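Local coordinates for protein porin (Acinetobacter baumannii AB307-0294, PDB 5DL7) that probably serves as an outer-membrane porin, a calcium-binding beta-barrel channel through which small solutes are thought to pass, at residues 34-39 with 402-407; 41-46 with 87-92; 77-82 with 102-107. One frame throughout, in Å; residues are numbered along the deposited sequence.

Taken together, the three contacts illustrate how strand ends and loops at the rim of a beta-barrel porin meet around bound calcium. Contacts 1 and 2 have centres 10 Å apart and share one ion: 34-39 supplies Asp35, Tyr36 and Asp39, while 41-46 supplies Thr44. They also join directly, Arg34 N to Ala46 O at 2.7 Å. Contact 3 lies further round the rim, its centre 16 Å from that of contact 2, and has two calcium ions of its own. One link is Arg102, whose NH1 hydrogen-bonds to Tyr88 O at 2.8 Å. Contacts 1 and 3 do not touch; their nearest atoms are about 9 Å apart, and contact 2 bridges the interval.

Contact 1: 34-39 with 402-407. With CA (calcium ion), chain D.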
loop_
_atom_site.group_PDB
_atom_site.type_symbol
_atom_site.label_atom_id
_atom_site.label_comp_id
_atom_site.label_asym_id
_atom_site.label_seq_id
_atom_site.Cartn_x
_atom_site.Cartn_y
_atom_site.Cartn_z
ATOM N N ARG A 34 -14.182 -9.137 5.440
ATOM C CA ARG A 34 -13.909 -8.479 6.714
ATOM C C ARG A 34 -15.293 -8.636 7.501
ATOM O O ARG A 34 -16.246 -7.947 7.280
ATOM C CB ARG A 34 -13.548 -7.053 6.495
ATOM C CG ARG A 34 -13.353 -6.219 7.759
ATOM C CD ARG A 34 -12.988 -4.809 7.554
ATOM N NE ARG A 34 -11.592 -4.736 7.018
ATOM C CZ ARG A 34 -11.083 -3.761 6.312
ATOM N NH1 ARG A 34 -11.706 -2.624 6.124
ATOM N NH2 ARG A 34 -9.768 -3.748 6.001
ATOM N N ASP A 35 -15.311 -9.602 8.374
ATOM C CA ASP A 35 -16.569 -9.984 9.066
ATOM C C ASP A 35 -16.576 -9.275 10.339
ATOM O O ASP A 35 -15.933 -9.614 11.367
ATOM C CB ASP A 35 -16.593 -11.456 9.241
ATOM C CG ASP A 35 -17.932 -11.913 9.818
ATOM O OD1 ASP A 35 -18.628 -11.102 10.446
ATOM O OD2 ASP A 35 -18.111 -13.141 9.590
ATOM N N TYR A 36 -17.409 -8.224 10.374
ATOM C CA TYR A 36 -17.565 -7.369 11.556
ATOM C C TYR A 36 -18.071 -8.125 12.724
ATOM O O TYR A 36 -19.044 -8.910 12.601
ATOM C CB TYR A 36 -18.518 -6.221 11.262
ATOM C CG TYR A 36 -18.209 -5.458 10.085
ATOM C CD1 TYR A 36 -16.998 -4.797 9.909
ATOM C CD2 TYR A 36 -19.178 -5.341 9.009
ATOM C CE1 TYR A 36 -16.709 -3.987 8.792
ATOM C CE2 TYR A 36 -18.921 -4.596 7.907
ATOM C CZ TYR A 36 -17.641 -3.912 7.767
ATOM O OH TYR A 36 -17.487 -3.175 6.651
ATOM N N LYS A 37 -17.491 -7.921 13.909
ATOM C CA LYS A 37 -17.957 -8.578 15.139
ATOM C C LYS A 37 -19.346 -8.119 15.601
ATOM O O LYS A 37 -20.097 -8.989 16.089
ATOM C CB LYS A 37 -16.949 -8.518 16.257
ATOM C CG LYS A 37 -15.716 -9.293 15.748
ATOM C CD LYS A 37 -14.810 -10.078 16.724
ATOM C CE LYS A 37 -13.701 -9.255 17.360
ATOM N NZ LYS A 37 -13.571 -9.898 18.763
ATOM N N LYS A 38 -19.665 -6.839 15.467
ATOM C CA LYS A 38 -20.875 -6.245 16.009
ATOM C C LYS A 38 -21.832 -5.803 14.923
ATOM O O LYS A 38 -22.675 -4.974 15.209
ATOM C CB LYS A 38 -20.488 -5.084 16.877
ATOM C CG LYS A 38 -19.740 -5.583 18.160
ATOM C CD LYS A 38 -19.508 -4.433 19.131
ATOM C CE LYS A 38 -18.457 -3.363 18.619
ATOM N NZ LYS A 38 -18.686 -1.871 19.015
ATOM N N ASP A 39 -21.673 -6.240 13.654
ATOM C CA ASP A 39 -22.672 -6.020 12.548
ATOM C C ASP A 39 -23.260 -4.617 12.566
ATOM O O ASP A 39 -24.464 -4.458 12.811
ATOM C CB ASP A 39 -23.782 -7.091 12.572
ATOM C CG ASP A 39 -23.202 -8.486 12.379
ATOM O OD1 ASP A 39 -21.962 -8.584 11.968
ATOM O OD2 ASP A 39 -24.010 -9.453 12.550
ATOM N N THR A 402 -14.149 4.578 11.138
ATOM C CA THR A 402 -13.896 3.896 9.869
ATOM C C THR A 402 -13.619 2.464 10.071
ATOM O O THR A 402 -13.978 1.642 9.217
ATOM C CB THR A 402 -12.674 4.602 9.239
ATOM O OG1 THR A 402 -12.984 5.968 8.984
ATOM C CG2 THR A 402 -12.312 3.924 7.895
ATOM N N PHE A 403 -12.966 2.075 11.145
ATOM C CA PHE A 403 -12.546 0.647 11.343
ATOM C C PHE A 403 -13.324 0.080 12.507
ATOM O O PHE A 403 -13.458 0.744 13.584
ATOM C CB PHE A 403 -11.049 0.566 11.563
ATOM C CG PHE A 403 -10.253 1.111 10.400
ATOM C CD1 PHE A 403 -10.351 0.446 9.156
ATOM C CD2 PHE A 403 -9.501 2.247 10.514
ATOM C CE1 PHE A 403 -9.509 0.909 8.077
ATOM C CE2 PHE A 403 -8.766 2.713 9.440
ATOM C CZ PHE A 403 -8.823 2.069 8.196
ATOM N N HIS A 404 -13.812 -1.134 12.338
ATOM C CA HIS A 404 -14.669 -1.810 13.289
ATOM C C HIS A 404 -14.034 -3.186 13.661
ATOM O O HIS A 404 -13.360 -3.741 12.802
ATOM C CB HIS A 404 -15.995 -2.104 12.586
ATOM C CG HIS A 404 -16.681 -0.850 12.146
ATOM N ND1 HIS A 404 -17.659 -0.290 12.902
ATOM C CD2 HIS A 404 -16.612 -0.121 11.015
ATOM C CE1 HIS A 404 -18.062 0.835 12.338
ATOM N NE2 HIS A 404 -17.367 1.004 11.231
ATOM N N SER A 405 -14.202 -3.633 14.848
ATOM C CA SER A 405 -13.767 -5.005 15.294
ATOM C C SER A 405 -14.235 -5.974 14.229
ATOM O O SER A 405 -15.433 -5.909 13.817
ATOM C CB SER A 405 -14.344 -5.356 16.710
ATOM O OG SER A 405 -13.876 -4.403 17.644
ATOM N N ALA A 406 -13.355 -6.889 13.811
ATOM C CA ALA A 406 -13.649 -7.764 12.710
ATOM C C ALA A 406 -12.730 -8.946 12.743
ATOM O O ALA A 406 -11.576 -8.874 13.217
ATOM C CB ALA A 406 -13.547 -7.014 11.388
ATOM N N ASN A 407 -13.145 -10.007 12.121
ATOM C CA ASN A 407 -12.266 -11.097 11.753
ATOM C C ASN A 407 -12.195 -11.088 10.206
ATOM O O ASN A 407 -13.217 -11.227 9.485
ATOM C CB ASN A 407 -12.855 -12.417 12.188
ATOM C CG ASN A 407 -12.860 -12.579 13.693
ATOM O OD1 ASN A 407 -11.994 -12.183 14.381
ATOM N ND2 ASN A 407 -13.819 -13.219 14.162
HETATM CA CA CA D . -20.497 -10.203 11.216
HETATM O O HOH W 1 -17.739 -4.811 14.691
HETATM O O HOH W 2 -19.937 -11.748 12.796
#
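Asp35 and Asn407 form an antiparallel hydrogen-bonded pair in which Asp35 N gives to Asn407 O at 2.9 Å and Asn407 N returns a bond to Asp35 O. Next comes the non-hydrogen-bonded pair Tyr36 and Ala406, with CA atoms 4.1 Å apart. Taken over 34-37 and 404-407 the end-to-end directions are 104° apart, so the pairing is local; a third bond, Lys37 N to Ser405 O (2.9 Å, nearly straight at 168°), still ties the chains. Water 1 donates to the same Ser405 O while accepting from Lys38 N, extending the grip past the last pair.

Among the side chains, the bent Lys37 chain runs past Ser405, its CE 4.0 Å from Ser405 CB, and crosses the Asn407 side chain obliquely. Tyr36 sets CD1 3.9 Å from His404 CB, and Arg34 packs CG against Ala406 CB at 3.7 Å while its guanidinium pairs with Glu408. In Asp35, CG anti to the backbone N (chi1 -174°) carries the carboxylate away from 402-407 toward calcium, which OD1 binds at 2.2 Å; Tyr36 O, Asp39 OD1, Thr44 and water 2 complete the site.

The contact belongs to the seam where the first strand of the barrel, 22-36, meets the last, 406-418. Strand 46-58 flanks the former through Arg34 and Ala46, and strand 384-395 flanks the latter through Ala406 and Tyr393, with Lys37 also reaching His392.

Contact 2: 41-46 with 87-92. With CA (calcium ion), chain D.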
loop_
_atom_site.group_PDB
_atom_site.type_symbol
_atom_site.label_atom_id
_atom_site.label_comp_id
_atom_site.label_asym_id
_atom_site.label_seq_id
_atom_site.Cartn_x
_atom_site.Cartn_y
_atom_site.Cartn_z
ATOM N N TYR A 41 -25.123 -1.975 11.643
ATOM C CA TYR A 41 -26.219 -1.942 10.689
ATOM C C TYR A 41 -25.885 -1.088 9.394
ATOM O O TYR A 41 -25.392 0.040 9.534
ATOM C CB TYR A 41 -27.425 -1.358 11.403
ATOM C CG TYR A 41 -28.665 -1.374 10.560
ATOM C CD1 TYR A 41 -29.528 -2.486 10.583
ATOM C CD2 TYR A 41 -28.966 -0.276 9.714
ATOM C CE1 TYR A 41 -30.670 -2.485 9.816
ATOM C CE2 TYR A 41 -30.106 -0.263 8.941
ATOM C CZ TYR A 41 -30.940 -1.367 8.994
ATOM O OH TYR A 41 -32.053 -1.339 8.245
ATOM N N PRO A 42 -26.154 -1.566 8.169
ATOM C CA PRO A 42 -26.973 -2.780 7.889
ATOM C C PRO A 42 -26.185 -4.018 7.418
ATOM O O PRO A 42 -26.803 -4.912 6.868
ATOM C CB PRO A 42 -27.854 -2.309 6.758
ATOM C CG PRO A 42 -26.931 -1.394 5.999
ATOM C CD PRO A 42 -25.990 -0.735 6.968
ATOM N N TYR A 43 -24.889 -4.073 7.673
ATOM C CA TYR A 43 -24.013 -5.032 7.019
ATOM C C TYR A 43 -23.402 -5.951 8.057
ATOM O O TYR A 43 -23.077 -5.483 9.168
ATOM C CB TYR A 43 -22.847 -4.299 6.277
ATOM C CG TYR A 43 -23.358 -3.521 5.079
ATOM C CD1 TYR A 43 -24.132 -4.155 4.137
ATOM C CD2 TYR A 43 -23.131 -2.152 4.950
ATOM C CE1 TYR A 43 -24.704 -3.449 3.096
ATOM C CE2 TYR A 43 -23.687 -1.411 3.903
ATOM C CZ TYR A 43 -24.465 -2.091 2.985
ATOM O OH TYR A 43 -25.094 -1.432 1.963
ATOM N N THR A 44 -23.306 -7.246 7.710
ATOM C CA THR A 44 -22.622 -8.207 8.568
ATOM C C THR A 44 -21.142 -8.355 8.322
ATOM O O THR A 44 -20.439 -8.882 9.200
ATOM C CB THR A 44 -23.213 -9.551 8.536
ATOM O OG1 THR A 44 -22.672 -10.256 9.733
ATOM C CG2 THR A 44 -23.030 -10.209 7.286
ATOM N N ALA A 45 -20.726 -7.888 7.155
ATOM C CA ALA A 45 -19.334 -8.062 6.693
ATOM C C ALA A 45 -19.147 -7.205 5.450
ATOM O O ALA A 45 -20.162 -6.788 4.836
ATOM C CB ALA A 45 -19.048 -9.530 6.355
ATOM N N ALA A 46 -17.887 -6.811 5.188
ATOM C CA ALA A 46 -17.458 -6.276 3.872
ATOM C C ALA A 46 -16.920 -7.479 3.124
ATOM O O ALA A 46 -16.009 -8.186 3.663
ATOM C CB ALA A 46 -16.382 -5.233 3.989
ATOM N N ASP A 87 -25.379 -7.799 -0.820
ATOM C CA ASP A 87 -25.736 -7.723 0.612
ATOM C C ASP A 87 -24.628 -7.470 1.617
ATOM O O ASP A 87 -24.880 -7.559 2.844
ATOM C CB ASP A 87 -26.371 -8.996 1.008
ATOM C CG ASP A 87 -27.623 -9.292 0.232
ATOM O OD1 ASP A 87 -28.487 -8.383 0.173
ATOM O OD2 ASP A 87 -27.706 -10.445 -0.224
ATOM N N TYR A 88 -23.429 -7.132 1.146
ATOM C CA TYR A 88 -22.306 -6.909 2.002
ATOM C C TYR A 88 -21.735 -5.550 1.805
ATOM O O TYR A 88 -21.823 -4.938 0.737
ATOM C CB TYR A 88 -21.244 -8.011 1.704
ATOM C CG TYR A 88 -21.682 -9.375 2.007
ATOM C CD1 TYR A 88 -21.863 -9.768 3.279
ATOM C CD2 TYR A 88 -22.076 -10.236 1.031
ATOM C CE1 TYR A 88 -22.327 -11.051 3.559
ATOM C CE2 TYR A 88 -22.602 -11.441 1.255
ATOM C CZ TYR A 88 -22.742 -11.868 2.529
ATOM O OH TYR A 88 -23.250 -13.101 2.752
ATOM N N ALA A 89 -20.972 -5.057 2.812
ATOM C CA ALA A 89 -20.246 -3.820 2.675
ATOM C C ALA A 89 -19.066 -3.944 1.621
ATOM O O ALA A 89 -18.714 -5.080 1.204
ATOM C CB ALA A 89 -19.750 -3.188 3.919
ATOM N N ARG A 90 -18.847 -2.826 1.004
ATOM C CA ARG A 90 -17.931 -2.725 -0.082
ATOM C C ARG A 90 -16.547 -3.189 0.422
ATOM O O ARG A 90 -16.101 -2.779 1.489
ATOM C CB ARG A 90 -17.800 -1.411 -0.747
ATOM C CG ARG A 90 -17.363 -0.292 0.017
ATOM C CD ARG A 90 -17.562 0.968 -0.842
ATOM N NE ARG A 90 -16.439 1.173 -1.727
ATOM C CZ ARG A 90 -15.581 2.225 -1.663
ATOM N NH1 ARG A 90 -15.689 3.170 -0.715
ATOM N NH2 ARG A 90 -14.642 2.427 -2.589
ATOM N N SER A 91 -15.896 -4.044 -0.383
ATOM C CA SER A 91 -14.486 -4.465 -0.108
ATOM C C SER A 91 -13.427 -3.645 -0.727
ATOM O O SER A 91 -12.229 -3.689 -0.314
ATOM C CB SER A 91 -14.382 -5.921 -0.605
ATOM O OG SER A 91 -14.293 -6.017 -2.016
ATOM N N GLY A 92 -13.730 -3.027 -1.852
ATOM C CA GLY A 92 -12.748 -2.469 -2.702
ATOM C C GLY A 92 -12.218 -3.280 -3.908
ATOM O O GLY A 92 -11.382 -2.840 -4.654
HETATM CA CA CA D . -20.497 -10.203 11.216
HETATM O O HOH W 3 -24.535 -8.040 5.474
HETATM O O HOH W 2 -19.937 -11.748 12.796
#
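Tyr43 and Ala89 make the central fit of this loop-to-loop contact, a flat ring laid against a small residue. The backbone N of Ala89 sits over one face of the ring, offset toward its rim and 3.5 Å from Tyr43 CD1. Pro42, which follows a cis peptide bond, places CG over the centre of the opposite face, so the ring is held between proline and alanine. The bump here is Ala89 CB, received in a hollow lined by Tyr43 CD2 at 3.7 Å, Ala45 O at 3.7 Å and Ala46 CB at 3.9 Å. The floor of this fit is a single backbone bridge, with the CA atoms of Ala46 and Ala89 3.9 Å apart, and Ala46 CB is itself a smaller knob against Arg90 O.

The second fit is reversed, with an aromatic ring of 87-92 taking bumps at its edge. Thr44 and Tyr88 run side by side, pointing the same way, with Thr44 CG2 3.9 Å from Tyr88 CE1. Ala45 O lies at the edge of the Tyr88 ring, in its plane, 3.8 Å from Tyr88 CD1, and also accepts a hydrogen bond on a lone pair from Ala89 N at 2.8 Å. Water 3 fills in between the backbones, accepting from Thr44 N and donating to Asp87 O. Thr44 faces calcium as well: with OG1 anti to the backbone N (chi1 -164°), OG1 and the carbonyl O both bind the ion.

Segment 41-46 leads from strand 22-36 into strand 46-58, while residues 87-92 belong to the loop between strands 66-79 and 105-117. Tyr36 of the first strand touches both Ala46 and Ala89, Arg47 makes a cation-pi contact with Tyr88, and Met81 packs on the Tyr88 side chain.

Contact 3: 77-82 with 102-107; sequences GFNLMG and RDDYYG. With CA (calcium ion), chain E; CA (calcium ion), chain C.
Gly77, Asn79 and Asp104 bury the largest areas where strand 66-79 ends beside the start of strand 105-117. Gly77 forms an antiparallel hydrogen-bonded pair with Tyr106, its N giving to Tyr106 O at 2.7 Å and its O accepting from Tyr106 N at 2.9 Å. The Tyr106 ring lies over the place a side chain would take, CE1 being 4.3 Å from Gly77 CA.

Two residues on, Asn79 is tied twice to Asp104. Its backbone N bonds to Asp104 O, and its ND2 donates within the amide plane to the anti side of Asp104 OD1 (2.7 Å, 166°), somewhat out of the carboxylate plane. Asn79 CG stands anti to the backbone N (chi1 174°), which brings the amide alongside the carboxylate. The other end, OD1, accepts from Met81 N in an Asx turn, while ND2 also gives to Gly82 O at 3.2 Å; both amide ends are therefore engaged. At the intervening non-hydrogen-bonded pair, on the other face of the sheet from Tyr106, the edge of Tyr105 meets the face of Phe78, with Tyr105 CD1 3.6 Å from Phe78 CE2 and the planes at 60°.

Asp104 carries the chemistry further. OD1 and OD2 both bind calcium, OD1 at 2.6 Å, with Arg102 O and waters 4 and 6; water 4 also donates to Gly82 O. Asp103 chelates a second calcium with Asn97. One carboxylate oxygen thus serves metal and amide together, and the two calcium ions probably offset the negative charge of Asp103 and Asp104.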
loop_
_atom_site.group_PDB
_atom_site.type_symbol
_atom_site.label_atom_id
_atom_site.label_comp_id
_atom_site.label_asym_id
_atom_site.label_seq_id
_atom_site.Cartn_x
_atom_site.Cartn_y
_atom_site.Cartn_z
ATOM N N GLY A 77 -11.569 -6.916 -14.693
ATOM C CA GLY A 77 -12.022 -7.523 -13.464
ATOM C C GLY A 77 -13.474 -7.978 -13.454
ATOM O O GLY A 77 -14.274 -7.382 -14.165
ATOM N N PHE A 78 -13.751 -9.065 -12.755
ATOM C CA PHE A 78 -15.047 -9.752 -12.760
ATOM C C PHE A 78 -15.514 -10.122 -11.428
ATOM O O PHE A 78 -14.721 -10.687 -10.653
ATOM C CB PHE A 78 -14.917 -11.093 -13.539
ATOM C CG PHE A 78 -14.370 -10.928 -14.915
ATOM C CD1 PHE A 78 -12.986 -10.721 -15.143
ATOM C CD2 PHE A 78 -15.228 -10.845 -15.942
ATOM C CE1 PHE A 78 -12.458 -10.460 -16.429
ATOM C CE2 PHE A 78 -14.710 -10.715 -17.248
ATOM C CZ PHE A 78 -13.319 -10.476 -17.459
ATOM N N ASN A 79 -16.824 -10.005 -11.185
ATOM C CA ASN A 79 -17.388 -10.353 -9.929
ATOM C C ASN A 79 -17.686 -11.883 -10.029
ATOM O O ASN A 79 -18.323 -12.323 -10.941
ATOM C CB ASN A 79 -18.709 -9.574 -9.805
ATOM C CG ASN A 79 -19.491 -9.939 -8.606
ATOM O OD1 ASN A 79 -19.028 -10.556 -7.632
ATOM N ND2 ASN A 79 -20.749 -9.588 -8.663
ATOM N N LEU A 80 -17.356 -12.635 -8.979
ATOM C CA LEU A 80 -17.637 -14.079 -8.936
ATOM C C LEU A 80 -18.759 -14.405 -7.978
ATOM O O LEU A 80 -19.205 -15.562 -7.950
ATOM C CB LEU A 80 -16.366 -14.834 -8.550
ATOM C CG LEU A 80 -15.173 -14.623 -9.482
ATOM C CD1 LEU A 80 -13.917 -15.205 -8.846
ATOM C CD2 LEU A 80 -15.491 -15.125 -10.882
ATOM N N MET A 81 -19.274 -13.423 -7.218
ATOM C CA MET A 81 -20.438 -13.736 -6.356
ATOM C C MET A 81 -21.802 -13.405 -6.881
ATOM O O MET A 81 -22.765 -13.541 -6.137
ATOM C CB MET A 81 -20.267 -12.974 -5.019
ATOM C CG MET A 81 -19.220 -13.528 -4.116
ATOM S SD MET A 81 -19.051 -12.718 -2.522
ATOM C CE MET A 81 -20.563 -12.995 -1.680
ATOM N N GLY A 82 -21.940 -12.911 -8.084
ATOM C CA GLY A 82 -23.284 -12.563 -8.575
ATOM C C GLY A 82 -23.957 -11.465 -7.729
ATOM O O GLY A 82 -23.308 -10.623 -7.092
ATOM N N ARG A 102 -22.933 -4.347 -6.875
ATOM C CA ARG A 102 -21.615 -4.336 -7.582
ATOM C C ARG A 102 -21.814 -4.185 -9.081
ATOM O O ARG A 102 -22.647 -4.886 -9.613
ATOM C CB ARG A 102 -20.973 -5.715 -7.375
ATOM C CG ARG A 102 -20.219 -5.666 -6.058
ATOM C CD ARG A 102 -21.001 -5.354 -4.783
ATOM N NE ARG A 102 -20.160 -5.650 -3.585
ATOM C CZ ARG A 102 -20.473 -5.311 -2.324
ATOM N NH1 ARG A 102 -21.575 -4.589 -2.046
ATOM N NH2 ARG A 102 -19.725 -5.692 -1.271
ATOM N N ASP A 103 -20.927 -3.460 -9.724
ATOM C CA ASP A 103 -20.714 -3.726 -11.099
ATOM C C ASP A 103 -20.028 -5.101 -11.292
ATOM O O ASP A 103 -19.048 -5.329 -10.627
ATOM C CB ASP A 103 -19.845 -2.641 -11.661
ATOM C CG ASP A 103 -20.589 -1.222 -11.740
ATOM O OD1 ASP A 103 -21.869 -1.247 -11.830
ATOM O OD2 ASP A 103 -19.894 -0.213 -11.715
ATOM N N ASP A 104 -20.462 -5.857 -12.247
ATOM C CA ASP A 104 -20.049 -7.239 -12.412
ATOM C C ASP A 104 -18.773 -7.419 -13.248
ATOM O O ASP A 104 -18.150 -8.516 -13.195
ATOM C CB ASP A 104 -21.151 -8.057 -12.909
ATOM C CG ASP A 104 -22.283 -8.127 -11.881
ATOM O OD1 ASP A 104 -22.071 -8.199 -10.626
ATOM O OD2 ASP A 104 -23.418 -7.964 -12.288
ATOM N N TYR A 105 -18.389 -6.342 -13.954
ATOM C CA TYR A 105 -17.306 -6.306 -14.852
ATOM C C TYR A 105 -16.759 -4.911 -14.814
ATOM O O TYR A 105 -17.566 -3.987 -14.663
ATOM C CB TYR A 105 -17.600 -6.760 -16.220
ATOM C CG TYR A 105 -16.523 -6.386 -17.037
ATOM C CD1 TYR A 105 -15.394 -7.197 -17.099
ATOM C CD2 TYR A 105 -16.531 -5.187 -17.776
ATOM C CE1 TYR A 105 -14.247 -6.878 -17.867
ATOM C CE2 TYR A 105 -15.366 -4.789 -18.477
ATOM C CZ TYR A 105 -14.226 -5.596 -18.541
ATOM O OH TYR A 105 -13.144 -5.391 -19.413
ATOM N N TYR A 106 -15.418 -4.748 -14.750
ATOM C CA TYR A 106 -14.858 -3.456 -14.964
ATOM C C TYR A 106 -13.530 -3.570 -15.588
ATOM O O TYR A 106 -12.689 -4.499 -15.201
ATOM C CB TYR A 106 -14.779 -2.587 -13.752
ATOM C CG TYR A 106 -13.800 -2.922 -12.548
ATOM C CD1 TYR A 106 -13.869 -4.151 -11.882
ATOM C CD2 TYR A 106 -12.920 -1.944 -12.029
ATOM C CE1 TYR A 106 -13.024 -4.389 -10.712
ATOM C CE2 TYR A 106 -12.073 -2.151 -10.876
ATOM C CZ TYR A 106 -12.186 -3.465 -10.246
ATOM O OH TYR A 106 -11.462 -3.619 -9.111
ATOM N N GLY A 107 -13.239 -2.617 -16.477
ATOM C CA GLY A 107 -12.038 -2.679 -17.305
ATOM C C GLY A 107 -11.378 -1.313 -17.392
ATOM O O GLY A 107 -12.115 -0.338 -17.253
HETATM CA CA CA E . -24.205 -6.767 -9.987
HETATM CA CA CA C . -21.901 1.409 -11.827
HETATM O O HOH W 4 -23.717 -7.941 -7.789
HETATM O O HOH W 5 -20.223 2.512 -10.629
HETATM O O HOH W 6 -25.067 -5.081 -11.100
#